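Local coordinates for delta toxin (Clostridium perfringens, PDB 2YGT), which is a haemolytic toxin of the aerolysin and leukocidin type that probably assembles into beta-barrel pores in host cell membranes, at residues A[32-38]-A[286-290]. Numbering follows the deposited sequence.
Sequences YSSTDSA and HTIRQ. With ZN (zinc ion), chain B.
Asp36 OD2 accepts the backbone N-H of Gln290 at 2.9 Å. The donor arrives nearly along the C-O axis of the carboxylate. The other oxygen, OD1, takes a weak bond from Ser37 N in its own strand. Two residues earlier the pattern repeats: Ser34 OG accepts the N-H of Ile288 at 3.0 Å. Its chi1 of -172° swings OG away from the Ser34 amide and across to that N-H, and Ile288 CG2 lies 3.6 Å from the same OG. A water bridges the two segments nearer the Tyr32 end, donating to Ser33 O and His286 O.

At the start of the contact, Tyr32 and His286 form an offset stack. Their planes are 5° apart and their centroids 3.7 Å. Tyr32 CD2 sits over the centre of the imidazole, while His286 CE1 lies over the phenol face toward its rim. His286 NE2 binds zinc at 2.3 Å, and Asp54 OD1 is a second ligand. At the far end Gln290, extended beyond CG, lays OE1 against the methyl of Ala38, 3.3 Å from its CB.

The two strands run nearly parallel, at 11°, yet belong to different sheets. Strand 27-39 pairs by backbone bonds with strand 45-54, and strand 287-291 pairs with strand 263-282. His286 and Thr287 both face Asp282 in a G1 beta bulge. Between 32-38 and 286-290, side chains take the place of strand-to-strand backbone bonds, so the edge of the C-terminal strand is held against the face of strand 27-39. Zinc ties the same two sheets through His286 and Asp54. The stack and the metal bond together probably hold the imidazole's orientation, and the metal would probably make that ring more electron-poor and favour its contact with the phenol.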
loop_
_atom_site.group_PDB
_atom_site.type_symbol
_atom_site.label_atom_id
_atom_site.label_comp_id
_atom_site.label_asym_id
_atom_site.label_seq_id
_atom_site.Cartn_x
_atom_site.Cartn_y
_atom_site.Cartn_z
ATOM N N TYR A 32 10.265 -12.853 -16.687
ATOM C CA TYR A 32 11.452 -12.061 -16.389
ATOM C C TYR A 32 11.177 -11.102 -15.240
ATOM O O TYR A 32 10.192 -10.364 -15.260
ATOM C CB TYR A 32 11.900 -11.279 -17.628
ATOM C CG TYR A 32 12.196 -12.155 -18.823
ATOM C CD1 TYR A 32 13.465 -12.683 -19.025
ATOM C CD2 TYR A 32 11.204 -12.460 -19.745
ATOM C CE1 TYR A 32 13.740 -13.490 -20.119
ATOM C CE2 TYR A 32 11.467 -13.265 -20.841
ATOM C CZ TYR A 32 12.737 -13.778 -21.022
ATOM O OH TYR A 32 12.997 -14.579 -22.110
ATOM N N SER A 33 12.052 -11.120 -14.239
ATOM C CA SER A 33 11.901 -10.262 -13.069
ATOM C C SER A 33 12.776 -9.010 -13.124
ATOM O O SER A 33 13.911 -9.047 -13.602
ATOM C CB SER A 33 12.193 -11.048 -11.788
ATOM O OG SER A 33 11.185 -12.018 -11.550
ATOM N N SER A 34 12.239 -7.900 -12.630
ATOM C CA SER A 34 13.002 -6.663 -12.537
ATOM C C SER A 34 12.612 -5.908 -11.269
ATOM O O SER A 34 11.429 -5.762 -10.961
ATOM C CB SER A 34 12.772 -5.797 -13.779
ATOM O OG SER A 34 13.645 -4.688 -13.799
ATOM N N THR A 35 13.613 -5.443 -10.529
ATOM C CA THR A 35 13.373 -4.730 -9.279
ATOM C C THR A 35 14.085 -3.384 -9.232
ATOM O O THR A 35 15.274 -3.284 -9.533
ATOM C CB THR A 35 13.821 -5.552 -8.054
ATOM O OG1 THR A 35 13.010 -6.724 -7.939
ATOM C CG2 THR A 35 13.675 -4.732 -6.787
ATOM N N ASP A 36 13.349 -2.349 -8.848
ATOM C CA ASP A 36 13.944 -1.038 -8.644
ATOM C C ASP A 36 13.460 -0.408 -7.343
ATOM O O ASP A 36 12.330 -0.637 -6.915
ATOM C CB ASP A 36 13.652 -0.118 -9.829
ATOM C CG ASP A 36 14.674 0.977 -9.962
ATOM O OD1 ASP A 36 15.720 0.871 -9.286
ATOM O OD2 ASP A 36 14.440 1.932 -10.733
ATOM N N SER A 37 14.329 0.381 -6.717
ATOM C CA SER A 37 13.998 1.042 -5.461
ATOM C C SER A 37 14.248 2.541 -5.538
ATOM O O SER A 37 15.221 2.990 -6.146
ATOM C CB SER A 37 14.800 0.440 -4.303
ATOM O OG SER A 37 14.262 -0.806 -3.895
ATOM N N ALA A 38 13.363 3.311 -4.915
ATOM C CA ALA A 38 13.503 4.759 -4.876
ATOM C C ALA A 38 13.175 5.311 -3.493
ATOM O O ALA A 38 12.291 4.804 -2.799
ATOM C CB ALA A 38 12.625 5.410 -5.936
ATOM N N HIS A 286 12.751 -6.152 -20.609
ATOM C CA HIS A 286 12.185 -6.615 -19.341
ATOM C C HIS A 286 12.775 -5.877 -18.141
ATOM O O HIS A 286 13.252 -6.502 -17.194
ATOM C CB HIS A 286 12.400 -8.121 -19.160
ATOM C CG HIS A 286 11.986 -8.940 -20.342
ATOM N ND1 HIS A 286 12.865 -9.754 -21.024
ATOM C CD2 HIS A 286 10.792 -9.073 -20.963
ATOM C CE1 HIS A 286 12.230 -10.355 -22.013
ATOM N NE2 HIS A 286 10.969 -9.959 -21.998
ATOM N N THR A 287 12.749 -4.551 -18.182
ATOM C CA THR A 287 13.304 -3.765 -17.090
ATOM C C THR A 287 12.318 -2.720 -16.599
ATOM O O THR A 287 11.459 -2.252 -17.347
ATOM C CB THR A 287 14.616 -3.049 -17.495
ATOM O OG1 THR A 287 14.338 -2.064 -18.500
ATOM C CG2 THR A 287 15.648 -4.046 -18.019
ATOM N N ILE A 288 12.449 -2.367 -15.327
ATOM C CA ILE A 288 11.700 -1.259 -14.761
ATOM C C ILE A 288 12.698 -0.303 -14.118
ATOM O O ILE A 288 13.493 -0.699 -13.266
ATOM C CB ILE A 288 10.619 -1.740 -13.750
ATOM C CG1 ILE A 288 9.658 -0.599 -13.418
ATOM C CG2 ILE A 288 11.258 -2.311 -12.491
ATOM C CD1 ILE A 288 8.381 -1.043 -12.733
ATOM N N ARG A 289 12.680 0.950 -14.562
ATOM C CA ARG A 289 13.654 1.940 -14.114
ATOM C C ARG A 289 12.987 3.260 -13.745
ATOM O O ARG A 289 12.111 3.741 -14.461
ATOM C CB ARG A 289 14.691 2.207 -15.214
ATOM C CG ARG A 289 15.573 1.030 -15.589
ATOM C CD ARG A 289 16.535 1.433 -16.700
ATOM N NE ARG A 289 17.442 0.357 -17.091
ATOM C CZ ARG A 289 18.568 0.060 -16.448
ATOM N NH1 ARG A 289 18.926 0.752 -15.372
ATOM N NH2 ARG A 289 19.337 -0.934 -16.879
ATOM N N GLN A 290 13.410 3.851 -12.633
ATOM C CA GLN A 290 12.956 5.188 -12.272
ATOM C C GLN A 290 13.485 6.211 -13.275
ATOM O O GLN A 290 14.647 6.148 -13.678
ATOM C CB GLN A 290 13.411 5.550 -10.860
ATOM C CG GLN A 290 12.982 6.935 -10.422
ATOM C CD GLN A 290 13.474 7.286 -9.036
ATOM O OE1 GLN A 290 14.343 6.616 -8.486
ATOM N NE2 GLN A 290 12.919 8.350 -8.465
HETATM ZN ZN ZN B . 9.047 -9.826 -23.233
HETATM O O HOH W 1 14.735 -8.619 -16.513
#